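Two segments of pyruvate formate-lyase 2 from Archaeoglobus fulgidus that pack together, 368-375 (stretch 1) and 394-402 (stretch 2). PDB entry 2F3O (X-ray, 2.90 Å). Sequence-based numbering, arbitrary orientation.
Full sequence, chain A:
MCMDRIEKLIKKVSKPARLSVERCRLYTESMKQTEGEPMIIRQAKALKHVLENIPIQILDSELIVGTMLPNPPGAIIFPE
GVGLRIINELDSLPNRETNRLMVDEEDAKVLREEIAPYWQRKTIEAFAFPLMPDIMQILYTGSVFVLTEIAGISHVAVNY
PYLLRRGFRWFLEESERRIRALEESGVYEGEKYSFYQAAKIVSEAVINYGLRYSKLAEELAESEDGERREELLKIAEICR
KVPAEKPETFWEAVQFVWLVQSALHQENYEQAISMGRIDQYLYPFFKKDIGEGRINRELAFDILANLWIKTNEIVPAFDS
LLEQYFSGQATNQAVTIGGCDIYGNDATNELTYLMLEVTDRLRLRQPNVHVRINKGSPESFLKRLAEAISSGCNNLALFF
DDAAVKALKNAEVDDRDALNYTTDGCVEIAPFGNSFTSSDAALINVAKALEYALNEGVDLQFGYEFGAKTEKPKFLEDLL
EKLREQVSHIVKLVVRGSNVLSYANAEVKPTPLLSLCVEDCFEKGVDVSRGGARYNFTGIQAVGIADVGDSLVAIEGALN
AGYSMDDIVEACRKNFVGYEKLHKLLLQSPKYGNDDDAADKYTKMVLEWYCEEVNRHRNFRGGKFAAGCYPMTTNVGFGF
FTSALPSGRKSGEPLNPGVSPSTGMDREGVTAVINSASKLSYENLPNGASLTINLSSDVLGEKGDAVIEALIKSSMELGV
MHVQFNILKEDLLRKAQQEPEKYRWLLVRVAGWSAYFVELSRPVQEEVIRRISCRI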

# COMPACT_ATOMS: atom_id res chain seq x y z
N ASN A 368 4.40 5.39 -40.93
CA ASN A 368 3.86 4.07 -41.07
C ASN A 368 2.39 4.21 -40.86
O ASN A 368 1.96 4.36 -39.73
N VAL A 369 1.61 4.18 -41.93
CA VAL A 369 0.17 4.39 -41.75
C VAL A 369 -0.65 3.13 -41.45
O VAL A 369 -0.62 2.13 -42.19
N HIS A 370 -1.36 3.19 -40.34
CA HIS A 370 -2.05 2.05 -39.80
C HIS A 370 -3.53 2.29 -39.79
O HIS A 370 -4.01 3.25 -39.20
N VAL A 371 -4.26 1.42 -40.47
CA VAL A 371 -5.69 1.62 -40.64
C VAL A 371 -6.46 0.58 -39.85
O VAL A 371 -6.36 -0.61 -40.12
N ARG A 372 -7.21 1.05 -38.86
CA ARG A 372 -8.12 0.20 -38.12
C ARG A 372 -9.43 0.02 -38.90
O ARG A 372 -10.08 1.00 -39.30
N ILE A 373 -9.80 -1.23 -39.13
CA ILE A 373 -11.10 -1.52 -39.69
C ILE A 373 -11.79 -2.58 -38.87
O ILE A 373 -11.14 -3.34 -38.13
N ASN A 374 -13.11 -2.63 -38.99
CA ASN A 374 -13.93 -3.57 -38.24
C ASN A 374 -15.18 -3.91 -39.03
O ASN A 374 -15.35 -3.45 -40.16
N LYS A 375 -16.08 -4.66 -38.42
CA LYS A 375 -17.29 -5.07 -39.11
C LYS A 375 -18.30 -3.95 -39.38
O LYS A 375 -19.30 -4.16 -40.07
N ASN A 394 1.43 0.23 -51.47
CA ASN A 394 2.38 -0.54 -50.67
C ASN A 394 2.87 0.17 -49.42
O ASN A 394 4.06 0.10 -49.09
N ASN A 395 1.97 0.86 -48.73
CA ASN A 395 2.32 1.69 -47.59
C ASN A 395 1.22 1.78 -46.52
O ASN A 395 1.16 2.74 -45.75
N LEU A 396 0.36 0.76 -46.52
CA LEU A 396 -0.77 0.66 -45.60
C LEU A 396 -0.63 -0.59 -44.77
O LEU A 396 -0.03 -1.56 -45.21
N ALA A 397 -1.17 -0.57 -43.56
CA ALA A 397 -1.33 -1.81 -42.81
C ALA A 397 -2.74 -1.83 -42.26
O ALA A 397 -3.27 -0.80 -41.87
N LEU A 398 -3.33 -3.02 -42.25
CA LEU A 398 -4.72 -3.15 -41.82
C LEU A 398 -4.81 -3.85 -40.48
O LEU A 398 -4.22 -4.91 -40.28
N PHE A 399 -5.55 -3.25 -39.56
CA PHE A 399 -5.67 -3.77 -38.21
C PHE A 399 -7.13 -4.08 -37.91
O PHE A 399 -8.00 -3.21 -38.06
N PHE A 400 -7.41 -5.30 -37.49
CA PHE A 400 -8.79 -5.75 -37.32
C PHE A 400 -9.22 -5.63 -35.87
O PHE A 400 -8.68 -6.32 -35.01
N ASP A 401 -10.18 -4.74 -35.61
CA ASP A 401 -10.57 -4.34 -34.25
C ASP A 401 -10.98 -5.48 -33.33
O ASP A 401 -10.57 -5.54 -32.18
N ASP A 402 -11.82 -6.37 -33.84
CA ASP A 402 -12.25 -7.56 -33.14
C ASP A 402 -11.10 -8.34 -32.45
O ASP A 402 -11.17 -8.56 -31.26

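The most distinctive feature of this contact is Asp401, which sits just where the strand of stretch 2 gives way to a helix and binds three groups of stretch 1: the Arg372 guanidinium, the Asn374 amide and the backbone carbonyl of Ile373. Its CA-to-CB bond points toward stretch 1, and with chi1 in the m well the carboxylate meets the Arg372 guanidinium in a two-pronged salt bridge: Arg372 NE to Asp401 OD1 is 2.8 Å, and Arg372 NH2 to Asp401 OD2 is 3.1 Å. Asn374 ND2 adds a hydrogen bond of 2.7 Å to Asp401 OD2, while Asp401 N donates to Ile373 O at 3.0 Å. A carboxylate suits this place because its two oxygens accept from the arginine and the asparagine together, and its negative charge answers the positive charge of the guanidinium. Arg372 reaches it with chi1 m, chi2 t and chi3 p; Asn374 uses chi1 p.

Before this polar end the strands run parallel, and their side chains alternate between two faces. Val369, Val371 and Ile373 share one face with Leu396, Leu398 and Phe400, forming a continuous apolar layer. Val369 CG2 lies 3.7 Å from Leu396 CD1, although chi1 of Val369 and of Leu396 both fall between wells. Val371 CB lies 3.9 Å from Leu398 CD2; the valine is a t rotamer and the leucine m,t. Ile373 (p,t) extends CD1 to 3.9 Å from Leu398 CD2 and 3.6 Å from Phe400 CE2, so a single methyl of the isoleucine touches both a leucine and an aromatic ring.

The other face carries His370, Arg372, Ala397 and Phe399. His370 and Phe399 are both m in chi1, and their rings meet obliquely, with planes at 57° and His370 CG 3.4 Å from Phe399 CE1, which lies over one face of the imidazole. The small Ala397 also packs here, its CB 3.9 Å from His370 CD2. His370 ND1 is hydrogen-bonded elsewhere in the structure, which satisfies this polar atom in a buried setting.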

# COMPACT_ATOMS: atom_id res chain seq x y z
CB ASN A 368 4.45 3.12 -40.04
CG ASN A 368 4.38 1.69 -40.49
OD1 ASN A 368 3.65 1.36 -41.42
ND2 ASN A 368 5.16 0.83 -39.86
CB VAL A 369 -0.42 5.36 -42.78
CG1 VAL A 369 0.63 5.71 -43.80
CG2 VAL A 369 -1.72 4.87 -43.36
CB HIS A 370 -1.59 1.81 -38.39
CG HIS A 370 -0.16 1.40 -38.29
ND1 HIS A 370 0.57 1.52 -37.13
CD2 HIS A 370 0.68 0.86 -39.20
CE1 HIS A 370 1.79 1.06 -37.32
NE2 HIS A 370 1.88 0.66 -38.58
CB VAL A 371 -6.12 1.56 -42.13
CG1 VAL A 371 -7.50 2.13 -42.30
CG2 VAL A 371 -5.15 2.30 -43.01
CB ARG A 372 -8.42 0.81 -36.74
CG ARG A 372 -7.33 0.65 -35.69
CD ARG A 372 -7.76 1.29 -34.36
NE ARG A 372 -9.10 0.88 -33.95
CZ ARG A 372 -9.69 1.21 -32.80
NH1 ARG A 372 -9.03 1.94 -31.91
NH2 ARG A 372 -10.92 0.79 -32.52
CB ILE A 373 -11.02 -2.03 -41.13
CG1 ILE A 373 -9.97 -3.10 -41.26
CG2 ILE A 373 -10.67 -0.90 -42.09
CD1 ILE A 373 -9.71 -3.43 -42.69
CB ASN A 374 -14.31 -3.00 -36.87
CG ASN A 374 -14.87 -1.59 -36.95
OD1 ASN A 374 -15.96 -1.36 -37.45
ND2 ASN A 374 -14.13 -0.64 -36.42
CB LYS A 375 -17.94 -6.27 -38.41
CG LYS A 375 -17.13 -7.54 -38.61
CD LYS A 375 -17.95 -8.81 -38.37
CE LYS A 375 -17.08 -10.05 -38.57
NZ LYS A 375 -17.61 -11.26 -37.85
CB ASN A 394 3.57 -0.96 -51.54
CG ASN A 394 3.20 -2.01 -52.56
OD1 ASN A 394 2.03 -2.42 -52.66
ND2 ASN A 394 4.19 -2.46 -53.33
CB ASN A 395 2.78 3.09 -48.04
CG ASN A 395 1.68 3.92 -48.74
OD1 ASN A 395 1.87 5.10 -48.99
ND2 ASN A 395 0.55 3.32 -49.04
CB LEU A 396 -2.08 0.54 -46.38
CG LEU A 396 -3.04 1.73 -46.44
CD1 LEU A 396 -2.28 3.01 -46.53
CD2 LEU A 396 -4.00 1.59 -47.61
CB ALA A 397 -0.35 -1.90 -41.70
CB LEU A 398 -5.52 -3.90 -42.89
CG LEU A 398 -5.64 -3.12 -44.20
CD1 LEU A 398 -6.30 -3.96 -45.25
CD2 LEU A 398 -6.43 -1.83 -43.98
CB PHE A 399 -5.13 -2.76 -37.20
CG PHE A 399 -3.63 -2.61 -37.23
CD1 PHE A 399 -3.01 -1.82 -38.18
CD2 PHE A 399 -2.85 -3.24 -36.28
CE1 PHE A 399 -1.65 -1.70 -38.20
CE2 PHE A 399 -1.48 -3.10 -36.29
CZ PHE A 399 -0.88 -2.33 -37.25
CB PHE A 400 -8.96 -7.16 -37.89
CG PHE A 400 -8.66 -7.22 -39.38
CD1 PHE A 400 -7.40 -7.61 -39.84
CD2 PHE A 400 -9.61 -6.83 -40.31
CE1 PHE A 400 -7.11 -7.63 -41.19
CE2 PHE A 400 -9.32 -6.86 -41.68
CZ PHE A 400 -8.07 -7.26 -42.12
CB ASP A 401 -11.70 -3.32 -34.30
CG ASP A 401 -11.22 -1.94 -34.55
OD1 ASP A 401 -9.99 -1.74 -34.56
OD2 ASP A 401 -12.06 -1.04 -34.72
CB ASP A 402 -12.97 -8.47 -34.12
CG ASP A 402 -13.82 -9.50 -33.44
OD1 ASP A 402 -15.02 -9.19 -33.28
OD2 ASP A 402 -13.30 -10.59 -33.06